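Local coordinates for protein Udp-n-acetylglucosamine pyrophosphorylase (Trypanosoma brucei, PDB 4BQH) that probably catalyses the reaction of UTP with N-acetyl-alpha-D-glucosamine 1-phosphate to give UDP-N-acetyl-alpha-D-glucosamine and diphosphate, at residues Ile114-Ala120 and Val174-Thr180; Leu245-Thr251 and Lys261-His267. All coordinates share one frame; numbering follows the deposited sequence.

Interaction 1 (Ile114-Ala120 and Val174-Thr180); sequences IAFLILA and VQLLVMT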
loop_
_atom_site.group_PDB
_atom_site.type_symbol
_atom_site.label_atom_id
_atom_site.label_comp_id
_atom_site.label_asym_id
_atom_site.label_seq_id
_atom_site.Cartn_x
_atom_site.Cartn_y
_atom_site.Cartn_z
ATOM N N ILE A 114 -6.076 2.232 14.639
ATOM C CA ILE A 114 -5.729 1.966 13.219
ATOM C C ILE A 114 -4.615 2.878 12.700
ATOM O O ILE A 114 -4.660 4.096 12.894
ATOM C CB ILE A 114 -6.982 2.114 12.298
ATOM C CG1 ILE A 114 -8.139 1.241 12.815
ATOM C CG2 ILE A 114 -6.638 1.879 10.809
ATOM C CD1 ILE A 114 -7.762 -0.223 13.016
ATOM N N ALA A 115 -3.632 2.285 12.036
ATOM C CA ALA A 115 -2.642 3.050 11.282
ATOM C C ALA A 115 -2.783 2.683 9.814
ATOM O O ALA A 115 -3.154 1.541 9.484
ATOM C CB ALA A 115 -1.232 2.747 11.760
ATOM N N PHE A 116 -2.488 3.638 8.934
ATOM C CA PHE A 116 -2.436 3.371 7.492
ATOM C C PHE A 116 -1.013 3.661 7.038
ATOM O O PHE A 116 -0.523 4.765 7.229
ATOM C CB PHE A 116 -3.427 4.229 6.675
ATOM C CG PHE A 116 -3.507 3.796 5.243
ATOM C CD1 PHE A 116 -2.511 4.157 4.337
ATOM C CD2 PHE A 116 -4.534 2.964 4.819
ATOM C CE1 PHE A 116 -2.555 3.701 3.022
ATOM C CE2 PHE A 116 -4.578 2.505 3.503
ATOM C CZ PHE A 116 -3.581 2.857 2.619
ATOM N N LEU A 117 -0.366 2.673 6.429
ATOM C CA LEU A 117 1.023 2.801 5.998
ATOM C C LEU A 117 1.000 2.994 4.479
ATOM O O LEU A 117 0.579 2.093 3.729
ATOM C CB LEU A 117 1.800 1.544 6.397
ATOM C CG LEU A 117 3.326 1.502 6.238
ATOM C CD1 LEU A 117 3.879 0.247 6.909
ATOM C CD2 LEU A 117 3.739 1.572 4.766
ATOM N N ILE A 118 1.398 4.180 4.018
ATOM C CA ILE A 118 1.451 4.426 2.564
ATOM C C ILE A 118 2.846 4.091 2.035
ATOM O O ILE A 118 3.854 4.645 2.519
ATOM C CB ILE A 118 1.250 5.922 2.212
ATOM C CG1 ILE A 118 -0.059 6.468 2.747
ATOM C CG2 ILE A 118 1.335 6.083 0.687
ATOM C CD1 ILE A 118 -0.259 7.960 2.445
ATOM N N LEU A 119 2.933 3.194 1.045
ATOM C CA LEU A 119 4.230 2.888 0.411
ATOM C C LEU A 119 4.541 4.027 -0.554
ATOM O O LEU A 119 3.847 4.200 -1.589
ATOM C CB LEU A 119 4.156 1.533 -0.318
ATOM C CG LEU A 119 3.673 0.337 0.516
ATOM C CD1 LEU A 119 3.310 -0.826 -0.397
ATOM C CD2 LEU A 119 4.738 -0.097 1.514
ATOM N N ALA A 120 5.561 4.805 -0.199
ATOM C CA ALA A 120 5.816 6.098 -0.823
ATOM C C ALA A 120 7.251 6.289 -1.293
ATOM O O ALA A 120 7.757 7.420 -1.331
ATOM C CB ALA A 120 5.408 7.217 0.128
ATOM N N VAL A 174 -6.568 8.211 12.835
ATOM C CA VAL A 174 -5.826 7.148 12.149
ATOM C C VAL A 174 -4.361 7.643 12.032
ATOM O O VAL A 174 -4.123 8.726 11.472
ATOM C CB VAL A 174 -6.402 6.923 10.735
ATOM C CG1 VAL A 174 -5.501 5.967 9.930
ATOM C CG2 VAL A 174 -7.833 6.410 10.816
ATOM N N GLN A 175 -3.388 6.886 12.546
ATOM C CA GLN A 175 -1.969 7.289 12.388
ATOM C C GLN A 175 -1.561 7.034 10.949
ATOM O O GLN A 175 -1.800 5.936 10.442
ATOM C CB GLN A 175 -1.064 6.500 13.328
ATOM C CG GLN A 175 -1.432 6.673 14.808
ATOM C CD GLN A 175 -1.248 8.098 15.281
ATOM O OE1 GLN A 175 -0.270 8.761 14.932
ATOM N NE2 GLN A 175 -2.211 8.593 16.066
ATOM N N LEU A 176 -0.982 8.048 10.302
ATOM C CA LEU A 176 -0.545 7.936 8.924
ATOM C C LEU A 176 0.964 7.721 8.939
ATOM O O LEU A 176 1.727 8.527 9.501
ATOM C CB LEU A 176 -0.897 9.212 8.132
ATOM C CG LEU A 176 -0.447 9.192 6.664
ATOM C CD1 LEU A 176 -1.058 8.015 5.908
ATOM C CD2 LEU A 176 -0.803 10.485 5.963
ATOM N N LEU A 177 1.389 6.622 8.323
ATOM C CA LEU A 177 2.804 6.261 8.260
ATOM C C LEU A 177 3.206 6.383 6.805
ATOM O O LEU A 177 2.657 5.669 5.952
ATOM C CB LEU A 177 2.977 4.808 8.732
ATOM C CG LEU A 177 2.164 4.328 9.938
ATOM C CD1 LEU A 177 2.528 2.873 10.230
ATOM C CD2 LEU A 177 2.440 5.239 11.128
ATOM N N VAL A 178 4.112 7.313 6.510
ATOM C CA VAL A 178 4.487 7.566 5.122
ATOM C C VAL A 178 5.881 6.957 4.898
ATOM O O VAL A 178 6.866 7.456 5.443
ATOM C CB VAL A 178 4.501 9.088 4.831
ATOM C CG1 VAL A 178 4.916 9.358 3.383
ATOM C CG2 VAL A 178 3.123 9.658 5.110
ATOM N N MET A 179 5.946 5.864 4.136
ATOM C CA MET A 179 7.215 5.165 3.972
ATOM C C MET A 179 7.966 5.693 2.761
ATOM O O MET A 179 7.695 5.338 1.620
ATOM C CB MET A 179 7.061 3.633 3.906
ATOM C CG MET A 179 8.443 2.985 4.094
ATOM S SD MET A 179 8.343 1.184 4.143
ATOM C CE MET A 179 8.206 0.822 2.409
ATOM N N THR A 180 8.927 6.555 3.044
ATOM C CA THR A 180 9.640 7.287 2.008
ATOM C C THR A 180 10.837 6.444 1.537
ATOM O O THR A 180 11.067 5.340 2.023
ATOM C CB THR A 180 10.137 8.607 2.593
ATOM O OG1 THR A 180 10.876 8.322 3.791
ATOM C CG2 THR A 180 8.941 9.519 2.947
#

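Interaction 2 (Leu245-Thr251 and Lys261-His267); sequences LAAPRAT and KESLLQH. With SO4 (sulfate ion), chain D.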
loop_
_atom_site.group_PDB
_atom_site.type_symbol
_atom_site.label_atom_id
_atom_site.label_comp_id
_atom_site.label_asym_id
_atom_site.label_seq_id
_atom_site.Cartn_x
_atom_site.Cartn_y
_atom_site.Cartn_z
ATOM N N LEU A 245 10.057 -0.174 9.702
ATOM C CA LEU A 245 9.352 0.013 10.968
ATOM C C LEU A 245 10.246 -0.321 12.164
ATOM O O LEU A 245 9.967 0.116 13.264
ATOM C CB LEU A 245 8.081 -0.847 11.007
ATOM C CG LEU A 245 6.928 -0.352 10.140
ATOM C CD1 LEU A 245 5.909 -1.483 10.011
ATOM C CD2 LEU A 245 6.257 0.915 10.697
ATOM N N ALA A 246 11.342 -1.054 11.925
ATOM C CA ALA A 246 12.284 -1.496 12.983
ATOM C C ALA A 246 13.381 -0.507 13.331
ATOM O O ALA A 246 14.011 -0.621 14.397
ATOM C CB ALA A 246 12.910 -2.854 12.606
ATOM N N ALA A 247 13.619 0.458 12.450
ATOM C CA ALA A 247 14.713 1.418 12.597
ATOM C C ALA A 247 14.546 2.273 13.859
ATOM O O ALA A 247 13.453 2.779 14.114
ATOM C CB ALA A 247 14.787 2.309 11.362
ATOM N N PRO A 248 15.620 2.422 14.669
ATOM C CA PRO A 248 15.517 3.313 15.832
ATOM C C PRO A 248 15.241 4.758 15.437
ATOM O O PRO A 248 15.783 5.246 14.443
ATOM C CB PRO A 248 16.913 3.218 16.483
ATOM C CG PRO A 248 17.456 1.917 16.026
ATOM C CD PRO A 248 16.920 1.726 14.623
ATOM N N ARG A 249 14.408 5.432 16.222
ATOM C CA ARG A 249 14.048 6.826 15.995
ATOM C C ARG A 249 14.132 7.612 17.295
ATOM O O ARG A 249 13.972 7.030 18.374
ATOM C CB ARG A 249 12.618 6.921 15.458
ATOM C CG ARG A 249 12.440 6.342 14.069
ATOM C CD ARG A 249 10.969 6.077 13.805
ATOM N NE ARG A 249 10.131 7.279 13.649
ATOM C CZ ARG A 249 9.999 7.965 12.515
ATOM N NH1 ARG A 249 10.717 7.657 11.445
ATOM N NH2 ARG A 249 9.182 9.007 12.464
ATOM N N ALA A 250 14.333 8.927 17.187
ATOM C CA ALA A 250 14.245 9.835 18.329
ATOM C C ALA A 250 12.933 9.629 19.103
ATOM O O ALA A 250 11.839 9.583 18.506
ATOM C CB ALA A 250 14.384 11.285 17.863
ATOM N N THR A 251 13.055 9.494 20.423
ATOM C CA THR A 251 11.956 9.086 21.293
ATOM C C THR A 251 11.859 9.983 22.530
ATOM O O THR A 251 12.872 10.261 23.184
ATOM C CB THR A 251 12.128 7.614 21.738
ATOM O OG1 THR A 251 12.271 6.777 20.577
ATOM C CG2 THR A 251 10.937 7.143 22.545
ATOM N N LYS A 261 16.432 5.654 22.042
ATOM C CA LYS A 261 15.728 5.539 20.761
ATOM C C LYS A 261 14.952 4.234 20.683
ATOM O O LYS A 261 15.467 3.190 21.070
ATOM C CB LYS A 261 16.720 5.587 19.600
ATOM C CG LYS A 261 17.384 6.941 19.393
ATOM C CD LYS A 261 18.272 6.903 18.163
ATOM C CE LYS A 261 18.422 8.283 17.543
ATOM N NZ LYS A 261 19.477 8.265 16.492
ATOM N N GLU A 262 13.718 4.315 20.184
ATOM C CA GLU A 262 12.890 3.144 19.884
ATOM C C GLU A 262 12.415 3.201 18.423
ATOM O O GLU A 262 12.474 4.254 17.771
ATOM C CB GLU A 262 11.664 3.076 20.800
ATOM C CG GLU A 262 11.969 3.007 22.297
ATOM C CD GLU A 262 10.735 3.262 23.147
ATOM O OE1 GLU A 262 9.690 3.697 22.598
ATOM O OE2 GLU A 262 10.807 3.031 24.377
ATOM N N SER A 263 11.914 2.071 17.937
ATOM C CA SER A 263 11.402 1.993 16.560
ATOM C C SER A 263 10.020 2.618 16.398
ATOM O O SER A 263 9.288 2.826 17.374
ATOM C CB SER A 263 11.356 0.538 16.103
ATOM O OG SER A 263 10.458 -0.212 16.906
ATOM N N LEU A 264 9.650 2.924 15.154
ATOM C CA LEU A 264 8.282 3.341 14.883
ATOM C C LEU A 264 7.291 2.255 15.347
ATOM O O LEU A 264 6.212 2.576 15.860
ATOM C CB LEU A 264 8.070 3.652 13.388
ATOM C CG LEU A 264 6.695 4.243 12.964
ATOM C CD1 LEU A 264 6.238 5.426 13.832
ATOM C CD2 LEU A 264 6.816 4.737 11.525
ATOM N N LEU A 265 7.650 0.985 15.161
ATOM C CA LEU A 265 6.826 -0.121 15.658
ATOM C C LEU A 265 6.558 0.015 17.163
ATOM O O LEU A 265 5.420 -0.065 17.601
ATOM C CB LEU A 265 7.511 -1.465 15.376
ATOM C CG LEU A 265 6.763 -2.706 15.827
ATOM C CD1 LEU A 265 5.598 -2.934 14.891
ATOM C CD2 LEU A 265 7.712 -3.901 15.773
ATOM N N GLN A 266 7.619 0.226 17.939
ATOM C CA GLN A 266 7.470 0.431 19.374
ATOM C C GLN A 266 6.634 1.684 19.679
ATOM O O GLN A 266 5.805 1.654 20.574
ATOM C CB GLN A 266 8.850 0.504 20.032
ATOM C CG GLN A 266 9.584 -0.844 20.007
ATOM C CD GLN A 266 11.032 -0.743 20.487
ATOM O OE1 GLN A 266 11.864 -0.074 19.872
ATOM N NE2 GLN A 266 11.338 -1.431 21.588
ATOM N N HIS A 267 6.837 2.769 18.930
ATOM C CA HIS A 267 6.034 4.005 19.096
ATOM C C HIS A 267 4.571 3.712 18.855
ATOM O O HIS A 267 3.704 4.182 19.591
ATOM C CB HIS A 267 6.504 5.083 18.135
ATOM C CG HIS A 267 7.859 5.668 18.476
ATOM N ND1 HIS A 267 8.351 6.772 17.867
ATOM C CD2 HIS A 267 8.803 5.294 19.424
ATOM C CE1 HIS A 267 9.565 7.055 18.372
ATOM N NE2 HIS A 267 9.837 6.160 19.327
HETATM S S SO4 D . 7.579 9.305 15.692
HETATM O O1 SO4 D . 7.186 9.526 14.287
HETATM O O2 SO4 D . 8.956 8.746 15.775
HETATM O O3 SO4 D . 6.633 8.354 16.307
HETATM O O4 SO4 D . 7.611 10.610 16.400
HETATM O O HOH W 1 11.228 3.019 12.574
#

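Interaction 1 (Ile114-Ala120 and Val174-Thr180)
The Phe116 ring meets the facing strand through one methyl: CD1 of Leu176 comes in at a slant and ends 4.4 Å from Phe116 CD1. Beyond this the ring leads away, toward Gln277 and Val288. The flat carboxamide of Gln175 also turns from the pair, its OE1 bonded to His206 NE2. The backbones form a ladder of six hydrogen bonds in parallel register, starting with Gln175 N donating to Ile114 O. Ile118 N donates to Leu177 O at 2.7 Å, and Ala120 N closes the ladder on Met179 O at 2.9 Å.

The side chains divide between the two faces of the sheet. On the one with Phe116, Leu176 has its CG anti to the backbone N (chi1 179°) and a chi2 of 58°, which lays CD1 against Ile118 CD1 at 3.6 Å. Farther along, CG1 of Val178 touches Ala120 CB. On the other face, Leu117 and Leu177 cross at about a right angle, and CD1 of Leu177 rests 4.1 Å from both Leu117 CB and Ala115 CB. Met179 runs out straight until its bend at chi3 and then lies beside Leu119, pointing the same way, with CE 3.7 Å from Leu119 CD2. Val241 of helix 241-246 covers Leu117, Leu119 and Met179.

Strand 275-280 bonds to the far edge of 114-119, and 205-209 flanks 175-180. With helix 147-166 in the connection, the pair is a beta-alpha-beta crossover in the parallel core of a Rossmann-like GT-A fold. As in related nucleotidyltransferases, strand 114-119 feeds into the glycine-rich loop that typically receives the nucleotide.

Interaction 2 (Leu245-Thr251 and Lys261-His267)
Thr251 and His267 carry the polar side-chain part of this contact. His267 NE2 donates to Thr251 OG1 at 2.8 Å, nearly in the ring plane, and the same hydroxyl accepts from Glu262 N and donates to Arg249 O, so three bonds grip it. The other ring nitrogen, ND1, gives its main bond to O3 of a sulfate at 2.8 Å. A ring donating at both nitrogens is probably an imidazolium.

Arg249 bends at chi3 (70°), bringing its guanidinium edge to the same anion: NE reaches sulfate O2 and NH2 reaches sulfate O1, each at 2.8 Å. The sulfate probably came from the crystallisation liquor, and His206 also binds it.

Among backbone bonds, Arg249 N donates to Glu262 O at 2.7 Å, and Leu265 N donates to Leu245 O at 3.1 Å. A water links Ala247 O to Leu264 N. Ser263 and Gln266 form a capping box that starts helix 264-270.

Apolar packing comes from Leu245, whose CD2 meets Leu264 CD2 at 4.0 Å, and from the CD methylene of Arg249, which lies alongside Leu264 CB.

The unit joins the end of helix 241-246 to the start of helix 264-270 through a short, weakly bonded antiparallel pairing of 248-249 with 262-263. Phe208 of strand 205-209 packs on Leu245, Arg249 and Leu264, while Met367 of helix 364-374 touches Leu245 and Leu265.

Overall arrangement
Interaction 1 lies in the central sheet and interaction 2 at its flank, with centres about 14 Å apart. Leu245 joins them directly: its CD1 is 4.1 Å from Leu117 CD1, and its CD2 is 4.2 Å from Leu177 CD1. Helix 241-246 thus rests on the strand pair before the chain turns into the weak strand pairing of interaction 2. Strand 205-209 is a second connection, neighbouring 175-180 and accepting a bond from Arg249 at Phe207 O. The bound oxindole inhibitor, described as allosteric, touches Ala246, whose side chain is about 4 Å away, while that of Met179 in interaction 1 is about 8 Å from it.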